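Local coordinates for VAO-type flavoprotein oxidase VAO615 (Myceliophthora thermophila, PDB 6F72) that probably acts as an oxidoreductase whose bicovalently bound FAD, once reduced, reacts rapidly with molecular oxygen, although no substrate has been identified, at residues R538-K543 and T556-E561; N147-I152 and V551-T556. All blocks are in the same frame, centred on the assembly; numbering follows the deposited sequence.

From the N terminus the chain first runs through 147-152, where strand 150-153 forms an outer strand of a four-stranded mixed sheet in the FAD-binding region. Nearly 400 residues later comes helix 536-546, carrying 538-543, and then the loop that supplies 551-556 and 556-561. Contact 2 closes the long excursion, bringing the berberine-like C-terminal region back to the sheet. Contact 1 closes a short loop of 12 residues, folding 556-561 onto the preceding helix. The segments alternate along the chain, so the two contacts cross, and they share Thr556. They also touch directly: Lys543 NZ is hydrogen-bonded to Phe552 O at 2.6 Å.

Contact 1 of 2, residues R538-K543 and T556-E561; sequences RLLRVK and TGVGSE
Val558 straddles the flank of helix 536-546 at Leu539, the two side chains crossing at about a right angle. Its CG1, anti to the backbone N (chi1 174°), presses on the helix backbone, 3.4 Å from Leu539 O, while CG2 rests 3.8 Å from Leu539 CB and also meets CD1 of that leucine. Lys543 flanks the valine from the next turn of the helix: its CB lies 4.0 Å from Val558 CG1, and its methylenes run past the valine carbonyl, with CE 3.5 Å from Val558 O. Val558 O is hydrogen-bonded to Thr285 OG1, outside the two segments.

Gly559 follows as the third residue of a type II beta turn from Gly557 to Ser560. Its phi of 78° suits a glycine, and a CB would collide with Lys543 CG. Leu540 CD1 packs on Gly559 CA at 3.7 Å. Gly559 N is hydrogen-bonded to the OH of Tyr536, the first residue of the helix. Ser560 braces the turn from within, as its OG donates to Gly557 O at 2.7 Å, on a lone pair in the carbonyl plane, and its backbone N donates to the same oxygen. The Glu561 chain is bent at chi2, and OE2 meets Leu540 CD1 tip to tip at 3.8 Å.

Between the two segments themselves the joint is van der Waals packing. The lysine spends its aliphatic length here, while NZ is hydrogen-bonded to Phe552 O and Thr285 O and forms a salt bridge with Asp547, which probably offsets the cost of burying its charge.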
ATOM      1  N   ARG A 538       5.213 -22.296  -3.333  1.00 23.19           N
ATOM      2  CA  ARG A 538       4.655 -22.593  -2.012  1.00 23.22           C
ATOM      3  C   ARG A 538       3.427 -21.736  -1.721  1.00 22.89           C
ATOM      4  O   ARG A 538       2.448 -22.233  -1.153  1.00 23.08           O
ATOM      5  CB  ARG A 538       5.681 -22.442  -0.888  1.00 23.21           C
ATOM      6  CG  ARG A 538       5.242 -23.176   0.370  1.00 23.50           C
ATOM      7  CD  ARG A 538       6.002 -22.761   1.611  1.00 23.39           C
ATOM      8  NE  ARG A 538       5.251 -23.176   2.788  1.00 23.52           N
ATOM      9  CZ  ARG A 538       5.482 -22.759   4.029  1.00 23.46           C
ATOM     10  NH1 ARG A 538       6.465 -21.899   4.281  1.00 23.22           N
ATOM     11  NH2 ARG A 538       4.724 -23.215   5.023  1.00 23.63           N
ATOM     12  N   LEU A 539       3.497 -20.464  -2.107  1.00 22.41           N
ATOM     13  CA  LEU A 539       2.345 -19.562  -2.067  1.00 22.11           C
ATOM     14  C   LEU A 539       1.175 -20.124  -2.866  1.00 22.43           C
ATOM     15  O   LEU A 539       0.023 -20.025  -2.439  1.00 22.51           O
ATOM     16  CB  LEU A 539       2.739 -18.165  -2.538  1.00 21.55           C
ATOM     17  CG  LEU A 539       3.605 -17.360  -1.562  1.00 21.23           C
ATOM     18  CD1 LEU A 539       4.272 -16.165  -2.227  1.00 20.92           C
ATOM     19  CD2 LEU A 539       2.817 -16.917  -0.332  1.00 21.07           C
ATOM     20  N   LEU A 540       1.474 -20.729  -4.010  1.00 22.87           N
ATOM     21  CA  LEU A 540       0.459 -21.342  -4.860  1.00 23.38           C
ATOM     22  C   LEU A 540      -0.154 -22.590  -4.234  1.00 23.89           C
ATOM     23  O   LEU A 540      -1.362 -22.828  -4.362  1.00 24.18           O
ATOM     24  CB  LEU A 540       1.015 -21.648  -6.255  1.00 23.60           C
ATOM     25  CG  LEU A 540       0.017 -22.052  -7.339  1.00 23.98           C
ATOM     26  CD1 LEU A 540      -0.943 -20.907  -7.698  1.00 23.75           C
ATOM     27  CD2 LEU A 540       0.777 -22.520  -8.571  1.00 24.41           C
ATOM     28  N   ARG A 541       0.678 -23.388  -3.576  1.00 24.32           N
ATOM     29  CA  ARG A 541       0.200 -24.528  -2.793  1.00 24.82           C
ATOM     30  C   ARG A 541      -0.741 -24.116  -1.662  1.00 24.63           C
ATOM     31  O   ARG A 541      -1.744 -24.789  -1.438  1.00 24.99           O
ATOM     32  CB  ARG A 541       1.361 -25.342  -2.254  1.00 25.23           C
ATOM     33  CG  ARG A 541       2.059 -26.175  -3.316  1.00 25.87           C
ATOM     34  CD  ARG A 541       2.920 -27.260  -2.689  1.00 26.46           C
ATOM     35  NE  ARG A 541       4.008 -26.726  -1.869  1.00 26.33           N
ATOM     36  CZ  ARG A 541       5.207 -26.353  -2.329  1.00 26.37           C
ATOM     37  NH1 ARG A 541       5.516 -26.413  -3.625  1.00 26.55           N
ATOM     38  NH2 ARG A 541       6.112 -25.897  -1.478  1.00 26.30           N
ATOM     39  N   VAL A 542      -0.410 -23.037  -0.947  1.00 24.16           N
ATOM     40  CA  VAL A 542      -1.270 -22.525   0.132  1.00 24.18           C
ATOM     41  C   VAL A 542      -2.599 -22.018  -0.468  1.00 24.27           C
ATOM     42  O   VAL A 542      -3.671 -22.326   0.046  1.00 24.57           O
ATOM     43  CB  VAL A 542      -0.596 -21.407   0.975  1.00 23.73           C
ATOM     44  CG1 VAL A 542      -1.528 -20.915   2.082  1.00 23.65           C
ATOM     45  CG2 VAL A 542       0.704 -21.894   1.596  1.00 23.86           C
ATOM     46  N   LYS A 543      -2.504 -21.264  -1.563  1.00 24.06           N
ATOM     47  CA  LYS A 543      -3.667 -20.774  -2.299  1.00 24.18           C
ATOM     48  C   LYS A 543      -4.607 -21.908  -2.721  1.00 24.88           C
ATOM     49  O   LYS A 543      -5.817 -21.808  -2.504  1.00 25.10           O
ATOM     50  CB  LYS A 543      -3.226 -19.933  -3.517  1.00 23.80           C
ATOM     51  CG  LYS A 543      -4.319 -19.603  -4.536  1.00 23.83           C
ATOM     52  CD  LYS A 543      -5.301 -18.555  -4.036  1.00 23.55           C
ATOM     53  CE  LYS A 543      -6.138 -18.021  -5.185  1.00 23.64           C
ATOM     54  NZ  LYS A 543      -7.132 -17.063  -4.639  1.00 23.51           N
ATOM     55  N   THR A 556      -2.353  -9.643 -10.495  1.00 22.10           N
ATOM     56  CA  THR A 556      -0.998  -9.947  -9.983  1.00 21.88           C
ATOM     57  C   THR A 556      -0.963 -10.705  -8.648  1.00 21.77           C
ATOM     58  O   THR A 556       0.104 -10.808  -8.024  1.00 21.74           O
ATOM     59  CB  THR A 556      -0.037  -8.724  -9.915  1.00 21.68           C
ATOM     60  OG1 THR A 556      -0.305  -7.936  -8.744  1.00 21.31           O
ATOM     61  CG2 THR A 556      -0.076  -7.863 -11.203  1.00 21.77           C
ATOM     62  N   GLY A 557      -2.102 -11.255  -8.224  1.00 21.81           N
ATOM     63  CA  GLY A 557      -2.159 -12.048  -6.995  1.00 21.68           C
ATOM     64  C   GLY A 557      -1.695 -13.478  -7.189  1.00 22.01           C
ATOM     65  O   GLY A 557      -1.713 -13.996  -8.315  1.00 22.21           O
ATOM     66  N   VAL A 558      -1.311 -14.141  -6.092  1.00 22.00           N
ATOM     67  CA  VAL A 558      -0.968 -15.553  -6.172  1.00 22.48           C
ATOM     68  C   VAL A 558      -2.191 -16.320  -6.677  1.00 22.98           C
ATOM     69  O   VAL A 558      -3.281 -16.181  -6.125  1.00 23.05           O
ATOM     70  CB  VAL A 558      -0.482 -16.127  -4.806  1.00 22.36           C
ATOM     71  CG1 VAL A 558      -0.274 -17.636  -4.885  1.00 22.69           C
ATOM     72  CG2 VAL A 558       0.787 -15.425  -4.340  1.00 22.06           C
ATOM     73  N   GLY A 559      -2.001 -17.096  -7.741  1.00 23.53           N
ATOM     74  CA  GLY A 559      -3.061 -17.933  -8.293  1.00 24.34           C
ATOM     75  C   GLY A 559      -4.082 -17.177  -9.131  1.00 24.81           C
ATOM     76  O   GLY A 559      -5.151 -17.719  -9.441  1.00 25.14           O
ATOM     77  N   SER A 560      -3.755 -15.936  -9.507  1.00 24.91           N
ATOM     78  CA  SER A 560      -4.667 -15.094 -10.298  1.00 25.37           C
ATOM     79  C   SER A 560      -4.742 -15.543 -11.742  1.00 26.24           C
ATOM     80  O   SER A 560      -5.738 -15.257 -12.428  1.00 26.53           O
ATOM     81  CB  SER A 560      -4.252 -13.628 -10.249  1.00 24.83           C
ATOM     82  OG  SER A 560      -2.930 -13.468 -10.711  1.00 24.60           O
ATOM     83  N   GLU A 561      -3.697 -16.238 -12.198  1.00 26.90           N
ATOM     84  CA  GLU A 561      -3.626 -16.782 -13.553  1.00 27.96           C
ATOM     85  C   GLU A 561      -4.724 -17.828 -13.848  1.00 28.57           C
ATOM     86  O   GLU A 561      -4.860 -18.285 -14.979  1.00 29.07           O
ATOM     87  CB  GLU A 561      -2.197 -17.295 -13.873  1.00 28.69           C
ATOM     88  CG  GLU A 561      -1.786 -18.638 -13.247  1.00 29.65           C
ATOM     89  CD  GLU A 561      -1.265 -18.567 -11.797  1.00 29.78           C
ATOM     90  OE1 GLU A 561      -1.333 -17.496 -11.148  1.00 29.80           O
ATOM     91  OE2 GLU A 561      -0.788 -19.614 -11.281  1.00 30.29           O
TER

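Contact 2 of 2, residues N147-I152 and V551-T556; sequences NVRIVI and VFYVKT. With FAD (flavin-adenine dinucleotide), chain E.
Arg149 and Tyr553 meet with guanidinium and ring planes 84° apart: Tyr553 CD2 lies over one face of the guanidinium, and NH2 sits at the ring edge, 3.8 Å from CD2. Water 2 lies in plane at the edges of both groups. The Phe552 ring has Val551 CG2 over one face, toward the rim, and at its edge water 4 and Ile150 CG2, the latter 4.1 Å from CD1. These groups join strand 150-153 of the PCMH-type FAD-binding domain to the berberine-like C-terminal region.

Waters fill the seam between the backbones. Water 1 accepts from Ile150 N and lies 2.8 Å from Val551 O. Water 2 accepts from Arg149 NE and lies 2.7 Å from Tyr553 O, while water 4 accepts from Tyr553 N and reaches Ile150 O.

Ile152 CD1 touches both Phe552 CD1, at 4.0 Å and obliquely to the ring, and adenine C2A of FAD, while its CG2 meets adenine N3A and C4A, 3.5 Å from N3A. An alanine here would probably open a gap between the Phe552 ring and the adenine, leaving both less firmly packed. The ribose hydroxyl FAD O2B donates to the backbone Ile152 O at 2.8 Å.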
ATOM      1  N   ASN A 147     -22.626 -17.257  -8.725  1.00 28.87           N
ATOM      2  CA  ASN A 147     -21.488 -17.084  -9.627  1.00 28.09           C
ATOM      3  C   ASN A 147     -21.054 -15.613  -9.763  1.00 27.17           C
ATOM      4  O   ASN A 147     -20.685 -15.145 -10.848  1.00 26.98           O
ATOM      5  CB  ASN A 147     -21.785 -17.758 -10.978  1.00 28.84           C
ATOM      6  CG  ASN A 147     -20.575 -17.840 -11.875  1.00 28.35           C
ATOM      7  OD1 ASN A 147     -19.444 -18.044 -11.420  1.00 27.70           O
ATOM      8  ND2 ASN A 147     -20.807 -17.671 -13.162  1.00 28.70           N
ATOM      9  N   VAL A 148     -21.093 -14.896  -8.642  1.00 26.63           N
ATOM     10  CA  VAL A 148     -20.662 -13.494  -8.591  1.00 25.86           C
ATOM     11  C   VAL A 148     -19.190 -13.405  -8.166  1.00 24.91           C
ATOM     12  O   VAL A 148     -18.752 -14.106  -7.236  1.00 24.64           O
ATOM     13  CB  VAL A 148     -21.571 -12.650  -7.654  1.00 26.02           C
ATOM     14  CG1 VAL A 148     -21.058 -11.230  -7.484  1.00 25.31           C
ATOM     15  CG2 VAL A 148     -23.004 -12.610  -8.190  1.00 26.99           C
ATOM     16  N   ARG A 149     -18.433 -12.555  -8.870  1.00 24.31           N
ATOM     17  CA  ARG A 149     -17.081 -12.186  -8.462  1.00 23.45           C
ATOM     18  C   ARG A 149     -17.060 -11.492  -7.093  1.00 23.07           C
ATOM     19  O   ARG A 149     -17.750 -10.496  -6.865  1.00 23.11           O
ATOM     20  CB  ARG A 149     -16.445 -11.282  -9.517  1.00 23.20           C
ATOM     21  CG  ARG A 149     -14.994 -10.896  -9.255  1.00 22.53           C
ATOM     22  CD  ARG A 149     -14.534  -9.813 -10.226  1.00 22.34           C
ATOM     23  NE  ARG A 149     -13.321  -9.185  -9.723  1.00 21.80           N
ATOM     24  CZ  ARG A 149     -12.519  -8.376 -10.407  1.00 21.59           C
ATOM     25  NH1 ARG A 149     -12.786  -8.050 -11.665  1.00 21.82           N
ATOM     26  NH2 ARG A 149     -11.431  -7.894  -9.816  1.00 21.23           N
ATOM     27  N   ILE A 150     -16.254 -12.042  -6.191  1.00 22.66           N
ATOM     28  CA  ILE A 150     -15.958 -11.392  -4.925  1.00 22.25           C
ATOM     29  C   ILE A 150     -14.818 -10.408  -5.104  1.00 21.62           C
ATOM     30  O   ILE A 150     -13.814 -10.711  -5.748  1.00 21.39           O
ATOM     31  CB  ILE A 150     -15.663 -12.422  -3.796  1.00 22.25           C
ATOM     32  CG1 ILE A 150     -16.976 -13.082  -3.326  1.00 22.91           C
ATOM     33  CG2 ILE A 150     -14.908 -11.787  -2.627  1.00 21.77           C
ATOM     34  CD1 ILE A 150     -17.894 -12.194  -2.493  1.00 23.15           C
ATOM     35  N   VAL A 151     -14.999  -9.223  -4.546  1.00 21.46           N
ATOM     36  CA  VAL A 151     -13.929  -8.252  -4.435  1.00 20.96           C
ATOM     37  C   VAL A 151     -13.791  -7.975  -2.952  1.00 20.89           C
ATOM     38  O   VAL A 151     -14.770  -8.074  -2.208  1.00 21.20           O
ATOM     39  CB  VAL A 151     -14.256  -6.966  -5.261  1.00 20.98           C
ATOM     40  CG1 VAL A 151     -13.761  -5.690  -4.593  1.00 20.77           C
ATOM     41  CG2 VAL A 151     -13.683  -7.090  -6.661  1.00 20.80           C
ATOM     42  N   ILE A 152     -12.582  -7.637  -2.523  1.00 20.47           N
ATOM     43  CA  ILE A 152     -12.366  -7.223  -1.150  1.00 20.51           C
ATOM     44  C   ILE A 152     -11.805  -5.807  -1.120  1.00 20.39           C
ATOM     45  O   ILE A 152     -10.769  -5.533  -1.723  1.00 20.11           O
ATOM     46  CB  ILE A 152     -11.458  -8.222  -0.367  1.00 20.31           C
ATOM     47  CG1 ILE A 152     -12.015  -9.655  -0.453  1.00 20.52           C
ATOM     48  CG2 ILE A 152     -11.328  -7.798   1.094  1.00 20.39           C
ATOM     49  CD1 ILE A 152     -11.032 -10.759  -0.067  1.00 20.32           C
ATOM     50  N   VAL A 551     -12.015 -18.650  -5.533  1.00 27.35           N
ATOM     51  CA  VAL A 551     -13.044 -17.628  -5.312  1.00 27.12           C
ATOM     52  C   VAL A 551     -12.416 -16.250  -5.143  1.00 26.33           C
ATOM     53  O   VAL A 551     -13.034 -15.250  -5.502  1.00 26.30           O
ATOM     54  CB  VAL A 551     -14.169 -17.986  -4.253  1.00 27.59           C
ATOM     55  CG1 VAL A 551     -14.086 -19.409  -3.724  1.00 28.03           C
ATOM     56  CG2 VAL A 551     -14.350 -16.928  -3.152  1.00 27.30           C
ATOM     57  N   PHE A 552     -11.185 -16.201  -4.638  1.00 25.73           N
ATOM     58  CA  PHE A 552     -10.514 -14.925  -4.504  1.00 25.12           C
ATOM     59  C   PHE A 552      -9.587 -14.654  -5.686  1.00 24.83           C
ATOM     60  O   PHE A 552      -8.717 -15.457  -6.006  1.00 24.80           O
ATOM     61  CB  PHE A 552      -9.803 -14.792  -3.166  1.00 24.84           C
ATOM     62  CG  PHE A 552     -10.688 -15.074  -1.977  1.00 25.22           C
ATOM     63  CD1 PHE A 552     -11.823 -14.310  -1.732  1.00 25.30           C
ATOM     64  CD2 PHE A 552     -10.373 -16.114  -1.091  1.00 25.45           C
ATOM     65  CE1 PHE A 552     -12.637 -14.578  -0.637  1.00 25.71           C
ATOM     66  CE2 PHE A 552     -11.176 -16.383   0.013  1.00 25.75           C
ATOM     67  CZ  PHE A 552     -12.313 -15.610   0.242  1.00 25.93           C
ATOM     68  N   TYR A 553      -9.829 -13.533  -6.357  1.00 24.62           N
ATOM     69  CA  TYR A 553      -8.984 -13.094  -7.462  1.00 24.18           C
ATOM     70  C   TYR A 553      -8.540 -11.654  -7.238  1.00 23.63           C
ATOM     71  O   TYR A 553      -9.364 -10.778  -6.955  1.00 23.59           O
ATOM     72  CB  TYR A 553      -9.730 -13.222  -8.803  1.00 24.60           C
ATOM     73  CG  TYR A 553      -9.067 -12.419  -9.908  1.00 24.61           C
ATOM     74  CD1 TYR A 553      -8.029 -12.969 -10.665  1.00 24.59           C
ATOM     75  CD2 TYR A 553      -9.431 -11.089 -10.146  1.00 24.44           C
ATOM     76  CE1 TYR A 553      -7.398 -12.225 -11.656  1.00 24.69           C
ATOM     77  CE2 TYR A 553      -8.809 -10.335 -11.136  1.00 24.44           C
ATOM     78  CZ  TYR A 553      -7.789 -10.913 -11.879  1.00 24.56           C
ATOM     79  OH  TYR A 553      -7.171 -10.179 -12.847  1.00 24.67           O
ATOM     80  N   VAL A 554      -7.244 -11.406  -7.394  1.00 23.09           N
ATOM     81  CA  VAL A 554      -6.713 -10.046  -7.551  1.00 22.67           C
ATOM     82  C   VAL A 554      -5.694 -10.080  -8.690  1.00 22.64           C
ATOM     83  O   VAL A 554      -4.966 -11.074  -8.837  1.00 22.90           O
ATOM     84  CB  VAL A 554      -6.078  -9.459  -6.249  1.00 22.36           C
ATOM     85  CG1 VAL A 554      -7.127  -9.123  -5.187  1.00 22.39           C
ATOM     86  CG2 VAL A 554      -5.025 -10.394  -5.653  1.00 22.31           C
ATOM     87  N   LYS A 555      -5.628  -9.004  -9.472  1.00 22.48           N
ATOM     88  CA  LYS A 555      -4.636  -8.851 -10.536  1.00 22.44           C
ATOM     89  C   LYS A 555      -3.252  -8.862  -9.892  1.00 22.11           C
ATOM     90  O   LYS A 555      -3.032  -8.189  -8.873  1.00 21.91           O
ATOM     91  CB  LYS A 555      -4.858  -7.552 -11.330  1.00 22.55           C
ATOM     92  CG  LYS A 555      -3.935  -7.360 -12.545  1.00 22.75           C
ATOM     93  CD  LYS A 555      -4.278  -8.343 -13.668  1.00 23.28           C
ATOM     94  CE  LYS A 555      -3.421  -8.163 -14.917  1.00 23.52           C
ATOM     95  NZ  LYS A 555      -3.581  -6.799 -15.489  1.00 23.70           N
ATOM     96  N   THR A 556      -2.353  -9.643 -10.495  1.00 22.10           N
ATOM     97  CA  THR A 556      -0.998  -9.947  -9.983  1.00 21.88           C
ATOM     98  C   THR A 556      -0.963 -10.705  -8.648  1.00 21.77           C
ATOM     99  O   THR A 556       0.104 -10.808  -8.024  1.00 21.74           O
ATOM    100  CB  THR A 556      -0.037  -8.724  -9.915  1.00 21.68           C
ATOM    101  OG1 THR A 556      -0.305  -7.936  -8.744  1.00 21.31           O
ATOM    102  CG2 THR A 556      -0.076  -7.863 -11.203  1.00 21.77           C
TER
HETATM  103  PA  FAD E 601      -7.102  -1.718  -0.330  1.00 27.71           P
HETATM  104  O1A FAD E 601      -7.040  -1.237  -1.757  1.00 29.18           O
HETATM  105  O2A FAD E 601      -8.441  -1.623   0.347  1.00 28.96           O
HETATM  106  O5B FAD E 601      -6.571  -3.233  -0.289  1.00 27.29           O
HETATM  107  C5B FAD E 601      -5.418  -3.651  -1.020  1.00 25.55           C
HETATM  108  C4B FAD E 601      -5.464  -5.144  -1.329  1.00 24.27           C
HETATM  109  O4B FAD E 601      -5.592  -5.882  -0.112  1.00 24.31           O
HETATM  110  C3B FAD E 601      -6.626  -5.571  -2.204  1.00 23.62           C
HETATM  111  O3B FAD E 601      -6.147  -6.633  -3.039  1.00 22.80           O
HETATM  112  C2B FAD E 601      -7.662  -6.118  -1.236  1.00 23.16           C
HETATM  113  O2B FAD E 601      -8.467  -7.136  -1.834  1.00 22.94           O
HETATM  114  C1B FAD E 601      -6.793  -6.672  -0.119  1.00 23.87           C
HETATM  115  N9A FAD E 601      -7.393  -6.585   1.234  1.00 23.54           N
HETATM  116  C8A FAD E 601      -7.463  -5.471   1.993  1.00 23.37           C
HETATM  117  N7A FAD E 601      -8.033  -5.744   3.194  1.00 23.09           N
HETATM  118  C5A FAD E 601      -8.323  -7.055   3.210  1.00 23.16           C
HETATM  119  C6A FAD E 601      -8.937  -7.993   4.176  1.00 22.71           C
HETATM  120  N6A FAD E 601      -9.361  -7.535   5.376  1.00 22.98           N
HETATM  121  N1A FAD E 601      -9.069  -9.289   3.814  1.00 22.39           N
HETATM  122  C2A FAD E 601      -8.655  -9.750   2.613  1.00 23.03           C
HETATM  123  N3A FAD E 601      -8.077  -8.947   1.684  1.00 23.47           N
HETATM  124  C4A FAD E 601      -7.890  -7.616   1.921  1.00 23.16           C
HETATM  125  N1  FAD E 601       2.936   1.058   1.396  1.00 30.38           N
HETATM  126  C2  FAD E 601       4.069   0.972   2.138  1.00 30.63           C
HETATM  127  O2  FAD E 601       4.622  -0.145   2.274  1.00 30.15           O
HETATM  128  N3  FAD E 601       4.617   2.056   2.730  1.00 31.27           N
HETATM  129  C4  FAD E 601       4.107   3.294   2.631  1.00 30.35           C
HETATM  130  O4  FAD E 601       4.651   4.270   3.195  1.00 30.68           O
HETATM  131  C4X FAD E 601       2.864   3.465   1.846  1.00 29.87           C
HETATM  132  N5  FAD E 601       2.275   4.672   1.707  1.00 29.64           N
HETATM  133  C5X FAD E 601       1.132   4.828   0.978  1.00 28.29           C
HETATM  134  C6  FAD E 601       0.530   6.099   0.848  1.00 25.79           C
HETATM  135  C7  FAD E 601      -0.655   6.228   0.091  1.00 25.45           C
HETATM  136  C7M FAD E 601      -1.281   7.605  -0.044  1.00 26.35           C
HETATM  137  C8  FAD E 601      -1.280   5.020  -0.561  1.00 24.56           C
HETATM  138  C8M FAD E 601      -2.603   5.037  -1.312  1.00 20.20           C
HETATM  139  C9  FAD E 601      -0.670   3.777  -0.417  1.00 26.36           C
HETATM  140  C9A FAD E 601       0.508   3.630   0.321  1.00 27.54           C
HETATM  141  N10 FAD E 601       1.103   2.355   0.474  1.00 28.38           N
HETATM  142  C10 FAD E 601       2.296   2.243   1.218  1.00 29.56           C
HETATM  143  C1' FAD E 601       0.529   1.195  -0.205  1.00 27.94           C
HETATM  144  C2' FAD E 601      -0.226   0.183   0.604  1.00 27.79           C
HETATM  145  O2' FAD E 601       0.726  -0.576   1.345  1.00 29.04           O
HETATM  146  C3' FAD E 601      -0.938  -0.695  -0.419  1.00 26.83           C
HETATM  147  O3' FAD E 601      -1.641   0.110  -1.390  1.00 27.33           O
HETATM  148  C4' FAD E 601      -1.902  -1.659   0.256  1.00 25.74           C
HETATM  149  O4' FAD E 601      -2.364  -2.615  -0.701  1.00 24.49           O
HETATM  150  C5' FAD E 601      -3.058  -0.923   0.935  1.00 26.27           C
HETATM  151  O5' FAD E 601      -4.004  -1.833   1.474  1.00 27.08           O
HETATM  152  P   FAD E 601      -5.440  -1.292   1.948  1.00 26.78           P
HETATM  153  O1P FAD E 601      -5.237  -0.080   2.811  1.00 24.13           O
HETATM  154  O2P FAD E 601      -6.183  -2.510   2.446  1.00 27.14           O
HETATM  155  O3P FAD E 601      -6.088  -0.830   0.542  1.00 27.06           O
HETATM  156  O   HOH W   1     -15.612 -14.760  -6.470  1.00 25.88           O
HETATM  157  O   HOH W   2     -11.830  -9.778  -7.388  1.00 18.57           O
HETATM  158  O   HOH W   3     -13.049 -13.233  -7.210  1.00 25.86           O
HETATM  159  O   HOH W   4     -11.589 -11.822  -4.668  1.00 33.43           O